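Local coordinates for protein peroxiredoxin (PDB 6KHX) that probably reduces peroxides through a redox-active cysteine, as a typical 2-Cys peroxiredoxin of the AhpC/TSA family with a thioredoxin-like fold, at residues M1-K6 / G147-Q152; K6-F11 / A111-L116; T51-F56 / Y99-D104; G61-R66 / E165-V170; I135-L140 / I154-L159. All coordinates share one frame; numbering follows the deposited sequence.

Contact 1 (M1-K6 / G147-Q152)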
# COMPACT_ATOMS: atom_id res chain seq x y z
N MET B 1 -6.29 19.20 -21.99
CA MET B 1 -4.93 18.69 -22.09
C MET B 1 -4.09 19.63 -22.97
O MET B 1 -4.62 20.29 -23.87
CB MET B 1 -4.98 17.26 -22.67
CG MET B 1 -3.69 16.70 -23.26
SD MET B 1 -2.43 16.29 -22.03
CE MET B 1 -1.14 15.59 -23.06
N LEU B 2 -2.77 19.68 -22.73
CA LEU B 2 -1.86 20.53 -23.49
C LEU B 2 -1.19 19.68 -24.56
O LEU B 2 -0.35 18.82 -24.25
CB LEU B 2 -0.82 21.18 -22.58
CG LEU B 2 0.19 22.06 -23.34
CD1 LEU B 2 -0.51 23.14 -24.14
CD2 LEU B 2 1.18 22.67 -22.37
N LEU B 3 -1.55 19.92 -25.81
CA LEU B 3 -1.03 19.13 -26.91
C LEU B 3 0.00 19.85 -27.76
O LEU B 3 0.62 19.21 -28.62
CB LEU B 3 -2.19 18.67 -27.80
CG LEU B 3 -3.16 17.68 -27.14
CD1 LEU B 3 -4.33 17.36 -28.07
CD2 LEU B 3 -2.44 16.42 -26.72
N ILE B 4 0.22 21.15 -27.55
CA ILE B 4 1.16 21.90 -28.38
C ILE B 4 2.56 21.30 -28.26
O ILE B 4 3.09 21.12 -27.16
CB ILE B 4 1.16 23.39 -28.00
CG1 ILE B 4 -0.22 23.99 -28.22
CG2 ILE B 4 2.19 24.15 -28.83
CD1 ILE B 4 -0.67 23.96 -29.65
N GLY B 5 3.17 21.02 -29.41
CA GLY B 5 4.48 20.41 -29.44
C GLY B 5 4.47 18.91 -29.29
O GLY B 5 5.55 18.30 -29.33
N LYS B 6 3.31 18.30 -29.14
CA LYS B 6 3.15 16.87 -28.93
C LYS B 6 2.36 16.26 -30.07
O LYS B 6 1.61 16.95 -30.76
CB LYS B 6 2.44 16.60 -27.60
CG LYS B 6 3.22 17.02 -26.38
CD LYS B 6 2.37 16.98 -25.14
CE LYS B 6 3.09 17.63 -23.97
NZ LYS B 6 2.16 17.88 -22.83
N GLY B 147 2.39 15.29 -37.71
CA GLY B 147 1.39 14.86 -36.76
C GLY B 147 1.44 15.58 -35.43
O GLY B 147 0.83 15.11 -34.46
N ILE B 148 2.16 16.70 -35.35
CA ILE B 148 2.34 17.46 -34.11
C ILE B 148 1.38 18.64 -34.08
O ILE B 148 1.19 19.33 -35.09
CB ILE B 148 3.81 17.92 -33.98
CG1 ILE B 148 4.72 16.69 -34.02
CG2 ILE B 148 4.02 18.72 -32.71
CD1 ILE B 148 6.15 17.01 -34.30
N VAL B 149 0.76 18.86 -32.92
CA VAL B 149 -0.19 19.95 -32.73
C VAL B 149 0.56 21.26 -32.60
O VAL B 149 1.43 21.40 -31.73
CB VAL B 149 -1.09 19.70 -31.51
CG1 VAL B 149 -2.04 20.88 -31.29
CG2 VAL B 149 -1.88 18.40 -31.67
N ARG B 150 0.22 22.24 -33.44
CA ARG B 150 0.85 23.55 -33.42
C ARG B 150 -0.07 24.66 -32.94
O ARG B 150 0.42 25.72 -32.55
CB ARG B 150 1.37 23.91 -34.82
CG ARG B 150 2.42 22.95 -35.33
CD ARG B 150 3.64 23.06 -34.45
NE ARG B 150 4.66 22.08 -34.80
CZ ARG B 150 5.75 21.86 -34.07
NH1 ARG B 150 5.93 22.55 -32.94
NH2 ARG B 150 6.64 20.95 -34.44
N HIS B 151 -1.38 24.42 -32.92
CA HIS B 151 -2.36 25.42 -32.52
C HIS B 151 -3.62 24.70 -32.08
O HIS B 151 -4.06 23.75 -32.74
CB HIS B 151 -2.64 26.39 -33.67
CG HIS B 151 -3.96 27.08 -33.59
ND1 HIS B 151 -4.16 28.23 -32.85
CD2 HIS B 151 -5.15 26.80 -34.17
CE1 HIS B 151 -5.41 28.61 -32.96
NE2 HIS B 151 -6.04 27.76 -33.76
N GLN B 152 -4.21 25.15 -30.97
CA GLN B 152 -5.47 24.59 -30.51
C GLN B 152 -6.33 25.71 -29.93
O GLN B 152 -5.83 26.70 -29.39
CB GLN B 152 -5.28 23.48 -29.47
CG GLN B 152 -4.65 23.93 -28.18
CD GLN B 152 -4.67 22.83 -27.13
OE1 GLN B 152 -3.69 22.10 -26.95
NE2 GLN B 152 -5.81 22.68 -26.46
O HOH W 1 -7.59 20.44 -24.62

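Contact 2 (K6-F11 / A111-L116)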
# COMPACT_ATOMS: atom_id res chain seq x y z
N LYS B 6 3.31 18.30 -29.14
CA LYS B 6 3.15 16.87 -28.93
C LYS B 6 2.36 16.26 -30.07
O LYS B 6 1.61 16.95 -30.76
CB LYS B 6 2.44 16.60 -27.60
CG LYS B 6 3.22 17.02 -26.38
CD LYS B 6 2.37 16.98 -25.14
CE LYS B 6 3.09 17.63 -23.97
NZ LYS B 6 2.16 17.88 -22.83
N PRO B 7 2.52 14.96 -30.32
CA PRO B 7 1.76 14.33 -31.40
C PRO B 7 0.26 14.36 -31.14
O PRO B 7 -0.19 14.16 -30.01
CB PRO B 7 2.30 12.89 -31.43
CG PRO B 7 3.05 12.71 -30.16
CD PRO B 7 3.54 14.06 -29.75
N ALA B 8 -0.50 14.64 -32.18
CA ALA B 8 -1.94 14.54 -32.08
C ALA B 8 -2.31 13.09 -31.77
O ALA B 8 -1.90 12.19 -32.52
CB ALA B 8 -2.60 15.00 -33.38
N PRO B 9 -3.07 12.83 -30.71
CA PRO B 9 -3.35 11.44 -30.33
C PRO B 9 -3.94 10.65 -31.48
O PRO B 9 -4.79 11.12 -32.23
CB PRO B 9 -4.33 11.58 -29.16
CG PRO B 9 -3.98 12.89 -28.56
CD PRO B 9 -3.59 13.79 -29.72
N HIS B 10 -3.47 9.41 -31.60
CA HIS B 10 -3.91 8.53 -32.67
C HIS B 10 -5.34 8.07 -32.41
O HIS B 10 -5.78 7.91 -31.27
CB HIS B 10 -2.97 7.33 -32.76
CG HIS B 10 -3.46 6.22 -33.64
ND1 HIS B 10 -3.34 6.25 -35.01
CD2 HIS B 10 -4.09 5.06 -33.34
CE1 HIS B 10 -3.86 5.15 -35.52
NE2 HIS B 10 -4.33 4.41 -34.53
N PHE B 11 -6.08 7.85 -33.49
CA PHE B 11 -7.38 7.22 -33.37
C PHE B 11 -7.66 6.47 -34.66
O PHE B 11 -6.95 6.60 -35.65
CB PHE B 11 -8.49 8.24 -33.05
CG PHE B 11 -8.68 9.32 -34.09
CD1 PHE B 11 -9.43 9.09 -35.24
CD2 PHE B 11 -8.17 10.59 -33.88
CE1 PHE B 11 -9.62 10.08 -36.18
CE2 PHE B 11 -8.37 11.60 -34.82
CZ PHE B 11 -9.09 11.34 -35.97
N ALA B 111 -11.86 12.65 -25.42
CA ALA B 111 -11.10 12.59 -24.17
C ALA B 111 -9.62 12.83 -24.41
O ALA B 111 -8.98 13.63 -23.72
CB ALA B 111 -11.32 11.24 -23.48
N ASP B 112 -9.05 12.15 -25.41
CA ASP B 112 -7.62 12.27 -25.69
C ASP B 112 -7.23 13.67 -26.11
O ASP B 112 -6.12 14.13 -25.81
CB ASP B 112 -7.22 11.26 -26.76
CG ASP B 112 -7.21 9.83 -26.25
OD1 ASP B 112 -7.35 9.66 -25.02
OD2 ASP B 112 -7.10 8.89 -27.07
N TYR B 113 -8.13 14.39 -26.79
CA TYR B 113 -7.84 15.74 -27.23
C TYR B 113 -8.25 16.81 -26.21
O TYR B 113 -8.05 18.00 -26.48
CB TYR B 113 -8.51 15.99 -28.58
CG TYR B 113 -7.74 15.39 -29.73
CD1 TYR B 113 -7.81 14.03 -30.01
CD2 TYR B 113 -6.92 16.18 -30.53
CE1 TYR B 113 -7.10 13.47 -31.06
CE2 TYR B 113 -6.20 15.63 -31.58
CZ TYR B 113 -6.29 14.27 -31.84
OH TYR B 113 -5.58 13.74 -32.89
N GLY B 114 -8.80 16.41 -25.07
CA GLY B 114 -9.12 17.36 -24.02
C GLY B 114 -10.30 18.27 -24.31
O GLY B 114 -10.35 19.39 -23.80
N VAL B 115 -11.25 17.80 -25.12
CA VAL B 115 -12.42 18.59 -25.50
C VAL B 115 -13.72 17.99 -25.00
O VAL B 115 -14.79 18.54 -25.29
CB VAL B 115 -12.49 18.78 -27.03
CG1 VAL B 115 -11.24 19.47 -27.54
CG2 VAL B 115 -12.70 17.43 -27.71
N LEU B 116 -13.67 16.89 -24.26
CA LEU B 116 -14.89 16.24 -23.79
C LEU B 116 -15.46 17.01 -22.61
O LEU B 116 -14.76 17.25 -21.62
CB LEU B 116 -14.60 14.80 -23.39
CG LEU B 116 -15.84 13.94 -23.16
CD1 LEU B 116 -16.68 13.91 -24.43
CD2 LEU B 116 -15.42 12.55 -22.76
O HOH W 2 -7.97 8.89 -29.59

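Contact 3 (T51-F56 / Y99-D104)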
# COMPACT_ATOMS: atom_id res chain seq x y z
N THR B 51 -23.80 25.01 -39.20
CA THR B 51 -23.23 26.18 -39.86
C THR B 51 -21.72 26.07 -39.94
O THR B 51 -21.12 26.41 -40.98
CB THR B 51 -23.65 27.46 -39.14
OG1 THR B 51 -22.85 27.68 -37.98
CG2 THR B 51 -25.09 27.35 -38.75
N GLU B 52 -21.07 25.58 -38.88
CA GLU B 52 -19.63 25.38 -38.94
C GLU B 52 -19.25 24.33 -39.98
O GLU B 52 -18.32 24.53 -40.77
CB GLU B 52 -19.09 25.01 -37.56
CG GLU B 52 -19.38 26.08 -36.51
CD GLU B 52 -18.74 25.79 -35.16
OE1 GLU B 52 -17.82 26.54 -34.77
OE2 GLU B 52 -19.15 24.81 -34.51
N LEU B 53 -19.99 23.22 -40.02
CA LEU B 53 -19.67 22.16 -40.97
C LEU B 53 -19.85 22.63 -42.41
O LEU B 53 -18.99 22.39 -43.28
CB LEU B 53 -20.51 20.92 -40.68
CG LEU B 53 -20.08 20.06 -39.48
CD1 LEU B 53 -21.26 19.46 -38.73
CD2 LEU B 53 -19.12 18.97 -39.93
N ILE B 54 -20.97 23.31 -42.69
CA ILE B 54 -21.23 23.81 -44.03
C ILE B 54 -20.21 24.87 -44.43
O ILE B 54 -19.71 24.87 -45.56
CB ILE B 54 -22.67 24.33 -44.14
CG1 ILE B 54 -23.65 23.16 -44.04
CG2 ILE B 54 -22.87 25.06 -45.45
CD1 ILE B 54 -25.07 23.59 -43.77
N GLY B 55 -19.87 25.78 -43.51
CA GLY B 55 -18.88 26.78 -43.83
C GLY B 55 -17.52 26.17 -44.15
O GLY B 55 -16.84 26.61 -45.08
N PHE B 56 -17.12 25.14 -43.40
CA PHE B 56 -15.88 24.45 -43.74
C PHE B 56 -15.97 23.80 -45.11
O PHE B 56 -14.98 23.73 -45.85
CB PHE B 56 -15.54 23.40 -42.67
CG PHE B 56 -14.63 23.91 -41.59
CD1 PHE B 56 -13.30 24.19 -41.85
CD2 PHE B 56 -15.10 24.09 -40.30
CE1 PHE B 56 -12.46 24.66 -40.85
CE2 PHE B 56 -14.27 24.56 -39.30
CZ PHE B 56 -12.95 24.84 -39.58
N TYR B 99 -16.01 16.39 -46.80
CA TYR B 99 -14.80 16.02 -46.09
C TYR B 99 -15.13 15.01 -44.99
O TYR B 99 -16.30 14.81 -44.64
CB TYR B 99 -14.11 17.27 -45.54
CG TYR B 99 -14.97 18.10 -44.63
CD1 TYR B 99 -15.08 17.80 -43.28
CD2 TYR B 99 -15.66 19.20 -45.12
CE1 TYR B 99 -15.86 18.57 -42.44
CE2 TYR B 99 -16.45 19.97 -44.29
CZ TYR B 99 -16.55 19.65 -42.96
OH TYR B 99 -17.33 20.42 -42.13
N PRO B 100 -14.12 14.34 -44.43
CA PRO B 100 -14.40 13.29 -43.43
C PRO B 100 -15.02 13.85 -42.16
O PRO B 100 -14.55 14.86 -41.62
CB PRO B 100 -13.03 12.67 -43.16
CG PRO B 100 -12.19 13.04 -44.33
CD PRO B 100 -12.68 14.39 -44.75
N ILE B 101 -16.09 13.20 -41.70
CA ILE B 101 -16.70 13.49 -40.41
C ILE B 101 -16.57 12.23 -39.57
O ILE B 101 -17.24 11.22 -39.85
CB ILE B 101 -18.17 13.92 -40.55
CG1 ILE B 101 -18.30 15.01 -41.61
CG2 ILE B 101 -18.69 14.37 -39.19
CD1 ILE B 101 -19.73 15.43 -41.91
N VAL B 102 -15.70 12.27 -38.57
CA VAL B 102 -15.35 11.11 -37.77
C VAL B 102 -16.41 10.88 -36.70
O VAL B 102 -16.92 11.82 -36.09
CB VAL B 102 -13.96 11.30 -37.13
CG1 VAL B 102 -13.60 10.12 -36.23
CG2 VAL B 102 -12.92 11.51 -38.20
N SER B 103 -16.71 9.61 -36.44
CA SER B 103 -17.61 9.23 -35.36
C SER B 103 -16.78 8.83 -34.14
O SER B 103 -16.21 7.74 -34.12
CB SER B 103 -18.54 8.10 -35.80
OG SER B 103 -19.24 7.56 -34.70
N ASP B 104 -16.74 9.70 -33.13
CA ASP B 104 -16.07 9.39 -31.86
C ASP B 104 -17.05 8.70 -30.92
O ASP B 104 -17.37 9.17 -29.83
CB ASP B 104 -15.51 10.67 -31.24
CG ASP B 104 -14.74 10.41 -29.94
OD1 ASP B 104 -14.29 9.27 -29.70
OD2 ASP B 104 -14.60 11.36 -29.14

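Contact 4 (G61-R66 / E165-V170)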
# COMPACT_ATOMS: atom_id res chain seq x y z
N GLY B 61 -11.83 24.55 -50.72
CA GLY B 61 -10.80 24.83 -51.70
C GLY B 61 -9.63 25.61 -51.11
O GLY B 61 -8.47 25.36 -51.46
N GLU B 62 -9.93 26.54 -50.21
CA GLU B 62 -8.87 27.31 -49.56
C GLU B 62 -7.93 26.42 -48.76
O GLU B 62 -6.72 26.68 -48.70
CB GLU B 62 -9.48 28.39 -48.66
CG GLU B 62 -10.25 29.46 -49.41
CD GLU B 62 -9.39 30.21 -50.41
OE1 GLU B 62 -8.30 30.70 -50.02
OE2 GLU B 62 -9.79 30.28 -51.59
N PHE B 63 -8.46 25.36 -48.14
CA PHE B 63 -7.60 24.44 -47.41
C PHE B 63 -6.89 23.47 -48.35
O PHE B 63 -5.73 23.14 -48.12
CB PHE B 63 -8.41 23.69 -46.36
CG PHE B 63 -8.89 24.56 -45.23
CD1 PHE B 63 -8.03 24.95 -44.22
CD2 PHE B 63 -10.21 25.00 -45.19
CE1 PHE B 63 -8.46 25.76 -43.19
CE2 PHE B 63 -10.65 25.81 -44.16
CZ PHE B 63 -9.77 26.19 -43.15
N ASP B 64 -7.57 23.03 -49.42
CA ASP B 64 -6.92 22.18 -50.41
C ASP B 64 -5.69 22.86 -51.00
O ASP B 64 -4.64 22.23 -51.17
CB ASP B 64 -7.89 21.78 -51.52
CG ASP B 64 -9.00 20.86 -51.04
OD1 ASP B 64 -8.77 20.11 -50.06
OD2 ASP B 64 -10.10 20.88 -51.63
N LYS B 65 -5.81 24.16 -51.33
CA LYS B 65 -4.66 24.87 -51.88
C LYS B 65 -3.48 24.87 -50.92
O LYS B 65 -2.32 24.94 -51.36
CB LYS B 65 -5.03 26.31 -52.24
CG LYS B 65 -6.12 26.45 -53.28
CD LYS B 65 -6.29 27.90 -53.72
CE LYS B 65 -6.37 28.86 -52.55
NZ LYS B 65 -6.60 30.25 -53.02
N ARG B 66 -3.74 24.79 -49.62
CA ARG B 66 -2.68 24.82 -48.61
C ARG B 66 -2.30 23.44 -48.09
O ARG B 66 -1.63 23.35 -47.05
CB ARG B 66 -3.10 25.73 -47.46
CG ARG B 66 -2.86 27.20 -47.74
CD ARG B 66 -3.65 28.07 -46.79
NE ARG B 66 -4.84 28.59 -47.44
CZ ARG B 66 -5.05 29.88 -47.70
NH1 ARG B 66 -4.15 30.78 -47.33
NH2 ARG B 66 -6.16 30.25 -48.31
N GLU B 165 -9.63 32.74 -38.99
CA GLU B 165 -8.56 32.52 -38.02
C GLU B 165 -7.86 31.19 -38.26
O GLU B 165 -6.63 31.09 -38.11
CB GLU B 165 -9.11 32.59 -36.60
CG GLU B 165 -8.06 32.47 -35.48
CD GLU B 165 -6.96 33.53 -35.55
OE1 GLU B 165 -7.22 34.65 -36.05
OE2 GLU B 165 -5.84 33.24 -35.08
N ALA B 166 -8.61 30.15 -38.65
CA ALA B 166 -7.98 28.87 -38.95
C ALA B 166 -7.03 29.00 -40.14
O ALA B 166 -5.87 28.56 -40.08
CB ALA B 166 -9.05 27.82 -39.22
N ILE B 167 -7.49 29.64 -41.22
CA ILE B 167 -6.64 29.84 -42.38
C ILE B 167 -5.44 30.72 -42.03
O ILE B 167 -4.33 30.49 -42.51
CB ILE B 167 -7.47 30.41 -43.55
CG1 ILE B 167 -8.36 29.30 -44.12
CG2 ILE B 167 -6.57 30.99 -44.64
CD1 ILE B 167 -9.34 29.76 -45.13
N ARG B 168 -5.64 31.74 -41.20
CA ARG B 168 -4.54 32.62 -40.83
C ARG B 168 -3.47 31.85 -40.07
O ARG B 168 -2.27 32.03 -40.32
CB ARG B 168 -5.05 33.78 -39.98
CG ARG B 168 -4.02 34.88 -39.77
CD ARG B 168 -4.44 35.86 -38.69
NE ARG B 168 -4.26 35.31 -37.36
CZ ARG B 168 -3.12 35.39 -36.67
NH1 ARG B 168 -2.08 36.00 -37.19
NH2 ARG B 168 -3.03 34.86 -35.45
N VAL B 169 -3.88 30.99 -39.13
CA VAL B 169 -2.92 30.20 -38.38
C VAL B 169 -2.21 29.20 -39.30
O VAL B 169 -1.01 28.96 -39.15
CB VAL B 169 -3.61 29.51 -37.19
CG1 VAL B 169 -2.62 28.66 -36.43
CG2 VAL B 169 -4.21 30.54 -36.26
N VAL B 170 -2.94 28.63 -40.26
CA VAL B 170 -2.30 27.75 -41.23
C VAL B 170 -1.21 28.50 -42.00
O VAL B 170 -0.09 28.01 -42.16
CB VAL B 170 -3.34 27.15 -42.19
CG1 VAL B 170 -2.65 26.51 -43.39
CG2 VAL B 170 -4.21 26.13 -41.47

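Contact 5 (I135-L140 / I154-L159)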
# COMPACT_ATOMS: atom_id res chain seq x y z
N ILE B 135 -20.17 15.21 -24.18
CA ILE B 135 -20.12 15.61 -25.58
C ILE B 135 -18.95 16.57 -25.75
O ILE B 135 -18.44 17.14 -24.78
CB ILE B 135 -21.43 16.26 -26.08
CG1 ILE B 135 -21.76 17.49 -25.25
CG2 ILE B 135 -22.58 15.27 -26.02
CD1 ILE B 135 -23.10 18.11 -25.61
N ALA B 136 -18.53 16.75 -27.00
CA ALA B 136 -17.35 17.55 -27.29
C ALA B 136 -17.69 19.04 -27.37
O ALA B 136 -18.71 19.43 -27.95
CB ALA B 136 -16.71 17.10 -28.60
N TYR B 137 -16.83 19.86 -26.79
CA TYR B 137 -16.88 21.30 -26.99
C TYR B 137 -16.36 21.65 -28.39
O TYR B 137 -15.84 20.80 -29.12
CB TYR B 137 -16.04 22.03 -25.93
CG TYR B 137 -16.75 22.30 -24.62
CD1 TYR B 137 -17.83 23.18 -24.56
CD2 TYR B 137 -16.33 21.70 -23.44
CE1 TYR B 137 -18.48 23.44 -23.36
CE2 TYR B 137 -16.96 21.96 -22.23
CZ TYR B 137 -18.04 22.83 -22.20
OH TYR B 137 -18.68 23.09 -21.02
N ARG B 138 -16.51 22.92 -28.77
CA ARG B 138 -16.09 23.38 -30.10
C ARG B 138 -14.58 23.52 -30.11
O ARG B 138 -14.01 24.59 -29.90
CB ARG B 138 -16.80 24.68 -30.47
CG ARG B 138 -18.30 24.48 -30.55
CD ARG B 138 -19.04 25.64 -31.15
NE ARG B 138 -20.45 25.49 -30.83
CZ ARG B 138 -21.28 24.64 -31.45
NH1 ARG B 138 -20.85 23.89 -32.45
NH2 ARG B 138 -22.54 24.56 -31.05
N GLY B 139 -13.91 22.40 -30.37
CA GLY B 139 -12.46 22.32 -30.27
C GLY B 139 -11.82 22.29 -31.65
O GLY B 139 -12.33 21.64 -32.55
N LEU B 140 -10.69 22.97 -31.80
CA LEU B 140 -10.03 22.99 -33.10
C LEU B 140 -8.53 22.84 -32.92
O LEU B 140 -7.94 23.44 -32.02
CB LEU B 140 -10.35 24.28 -33.88
CG LEU B 140 -9.74 24.38 -35.28
CD1 LEU B 140 -10.72 25.00 -36.27
CD2 LEU B 140 -8.43 25.16 -35.26
N ILE B 154 -10.52 26.19 -28.15
CA ILE B 154 -11.77 25.60 -27.68
C ILE B 154 -12.75 26.72 -27.34
O ILE B 154 -12.42 27.64 -26.59
CB ILE B 154 -11.57 24.70 -26.44
CG1 ILE B 154 -10.41 23.72 -26.66
CG2 ILE B 154 -12.86 23.95 -26.14
CD1 ILE B 154 -10.12 22.88 -25.45
N ASN B 155 -13.96 26.61 -27.88
CA ASN B 155 -15.03 27.56 -27.62
C ASN B 155 -16.17 26.89 -26.86
O ASN B 155 -16.44 25.70 -27.05
CB ASN B 155 -15.57 28.17 -28.91
CG ASN B 155 -14.69 29.27 -29.46
OD1 ASN B 155 -13.62 29.56 -28.91
ND2 ASN B 155 -15.13 29.90 -30.54
N ASP B 156 -16.82 27.67 -26.01
CA ASP B 156 -18.06 27.23 -25.39
C ASP B 156 -19.12 26.94 -26.46
O ASP B 156 -19.03 27.42 -27.60
CB ASP B 156 -18.56 28.28 -24.40
CG ASP B 156 -19.61 27.74 -23.47
OD1 ASP B 156 -19.97 26.55 -23.58
OD2 ASP B 156 -20.08 28.52 -22.60
N PHE B 157 -20.13 26.17 -26.07
CA PHE B 157 -21.16 25.70 -27.00
C PHE B 157 -21.77 26.77 -27.89
O PHE B 157 -21.87 26.54 -29.11
CB PHE B 157 -22.24 24.97 -26.18
CG PHE B 157 -21.77 23.67 -25.57
CD1 PHE B 157 -21.07 22.74 -26.32
CD2 PHE B 157 -22.01 23.40 -24.23
CE1 PHE B 157 -20.64 21.55 -25.76
CE2 PHE B 157 -21.58 22.21 -23.66
CZ PHE B 157 -20.90 21.28 -24.43
N PRO B 158 -22.19 27.95 -27.40
CA PRO B 158 -22.89 28.89 -28.29
C PRO B 158 -21.99 29.77 -29.15
O PRO B 158 -22.53 30.59 -29.91
CB PRO B 158 -23.70 29.76 -27.30
CG PRO B 158 -23.06 29.58 -25.96
CD PRO B 158 -22.05 28.47 -26.03
N LEU B 159 -20.67 29.63 -29.11
CA LEU B 159 -19.76 30.54 -29.80
C LEU B 159 -19.14 29.81 -30.99
O LEU B 159 -18.15 29.10 -30.84
CB LEU B 159 -18.69 31.04 -28.85
CG LEU B 159 -19.22 31.59 -27.52
CD1 LEU B 159 -18.09 32.12 -26.64
CD2 LEU B 159 -20.22 32.70 -27.82

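Contact 1 (M1-K6 / G147-Q152)
The N-terminal tail of the chain packs here along strand 149-155, the last strand of the central mixed sheet of the thioredoxin-like fold within this chain. L3 to K6 form a type II beta turn, with G5 at positive phi. Two backbone bonds from this turn hold V149. G5 N donates to V149 O at 2.9 Å, nearly along the C=O axis, and V149 N donates to K6 O at 3.0 Å. Further along, Q152 has CG in the crowded position between backbone N and carbonyl carbon (chi1 64°). The extended chain lets Q152 OE1 accept a hydrogen bond from L3 N at 3.3 Å. The I4 side chain crosses Q152 obliquely and lays CD1 3.7 Å from V149 CG1. I148 CG2 sits over the centre of one face of the R150 guanidinium. R150 itself is bridged to D144 and to D156 of the second subunit. Both backbone polar groups of V149 are thus satisfied by the tail, while H151 and Q152 carry the sheet into the second subunit.

Contact 2 (K6-F11 / A111-L116)
The chain leaves helix 108-112 through a Schellman motif with G114 at positive phi, and residues 6-11 run past this helix end, P9 CA lying 6.4 Å from D112 CA. The contact fastens the loop before strand 13-17 to the helix that follows strand 101-103 in the thioredoxin-like fold. Y113 carries most of it. Its CG is anti to the carbonyl carbon (chi1 -79°), and one face of the ring turns to P9. P9 CD makes a CH-pi contact over this face, 3.7 Å from the Y113 centroid. At the tip, Y113 OH donates to P9 O at 2.8 Å, in the carbonyl plane and on a lone pair. The same hydroxyl meets the edge of the F11 ring, and the two aromatic side chains cross at about a right angle. The Y113 ring also packs edge-to-face with F141. Nearer the backbone, P9 CB rests 3.8 Å from D112 CB. Beside this, water 2 donates to H10 O at 2.9 Å and to D112 OD2 at 2.7 Å.

Contact 3 (T51-F56 / Y99-D104)
Y99 OH donates a hydrogen bond to L53 O at 2.8 Å. The C=O...donor angle is 105°, so the hydroxyl comes from the side of the carbonyl, in its plane and on a lone pair. L53 O in turn lies at the edge of the Y99 ring, in the ring plane. Carbon groups close in around the phenol tip. F56 CB is 3.5 Å from Y99 OH, and L53 CD2 is 4.0 Å from Y99 CZ. The L53 and Y99 side chains cross at about a right angle. L53 CD2 also reaches I101 CD1 at 4.1 Å, which extends the packing onto strand 101-103. This is helix 48-58 lying against the central sheet of the thioredoxin-like fold, with Y99 spanning the gap from the residues just before the strand. Y99 can reach across because its CG takes the crowded position between backbone N and carbonyl carbon (chi1 57°). On the helix, F56 N donates to E52 O at 3.0 Å and holds the turn that presents L53 O. Further out, F39 stacks on the F56 ring and also touches L53 and Y99. E52 is paired with R161 and R138, and T51 OG1 accepts from L185 N of the second subunit.

Contact 4 (G61-R66 / E165-V170)
A methyl group, I167 CG2, sits over the centre of the flat R66 guanidinium, 3.5 Å above its plane. The guanidinium is held in place by its own polar partners. R66 bends at chi3 (-102°), and its NE donates to E62 O at 3.0 Å. That carbonyl oxygen lies close to the guanidinium plane, which leaves a face for the methyl, although NE stands above the carbonyl plane. R66 NH2 makes a salt bridge to E62 OE1 at 2.8 Å, and NH1 pairs with D171. I167 uses its other branch on F63 and E62. I167 CG1 is 3.5 Å from F63 CZ, and CD1 lies over a face of the F63 ring while also meeting E62 CB at 3.8 Å. A166 CB stands at the edge of the same ring. V170 crosses the R66 chain obliquely, V170 CG1 3.9 Å from R66 CD. The segments of helix 60-65 and helix 163-179 run almost parallel, at 7°, and the axes of 61-65 and 165-170 come within 11.2 Å. Both pack on the central sheet: F63 touches V68 and V70 of strand 68-74, and V170 touches V68 and also L142 of strand 138-143.

Contact 5 (I135-L140 / I154-L159)
R138 has CG anti to the carbonyl carbon (chi1 -62°) and a chain extended from CG to NE, which carries its guanidinium to the turn at D156-L159. Y137 and F157 adopt the same kind of first torsion and bring their rings together. The site is the open end of the antiparallel hairpin of strands 138-143 and 149-155, the last two strands of the thioredoxin-like sheet within this chain. R138 and N155 form a hydrogen-bonded pair, with N155 N donating to R138 O at 2.9 Å and R138 N to N155 O at 3.3 Å. The guanidinium grips side-on: R138 NE (2.5 Å) and R138 NH2 (2.9 Å) both donate to F157 O, which lies in the guanidinium plane. R138 NH1 is left to bridge E52. R138 also touches C49, the position expected for the peroxidatic cysteine in this family, so its charge probably helps to stabilise a thiolate there. The Y137 and F157 rings make an offset stack, centroids 4.2 Å apart and planes at 24°. I135 CG1 packs against F157 CZ at 4.0 Å. N155 OD1 accepts from H151 of the second subunit, and N155 ND2 donates to L159 O at 3.1 Å.

Contacts 1 and 2 are neighbours, centres 9 Å apart. They share K6, and L3 CD1 of contact 1 packs 3.8 Å from Y113 CD2 of contact 2. Contact 1 and contact 5 both use strand 149-155, whose pairing with the second subunit joins the two sheets. Contact 2 meets contact 5 where V115 O and Y137 N are 2.9 Å apart. Contact 3 reaches contact 5 through the salt bridge of E52 OE2 to R138 NH1, at 2.8 Å. R138 also touches C49, probably the peroxidatic cysteine. Contact 4 lies about 20 Å from contact 5 between centres. It touches contact 1, with V169 CG1 3.5 Å from H151 CG, and contact 3, with F63 CZ 3.9 Å from F56 CE1.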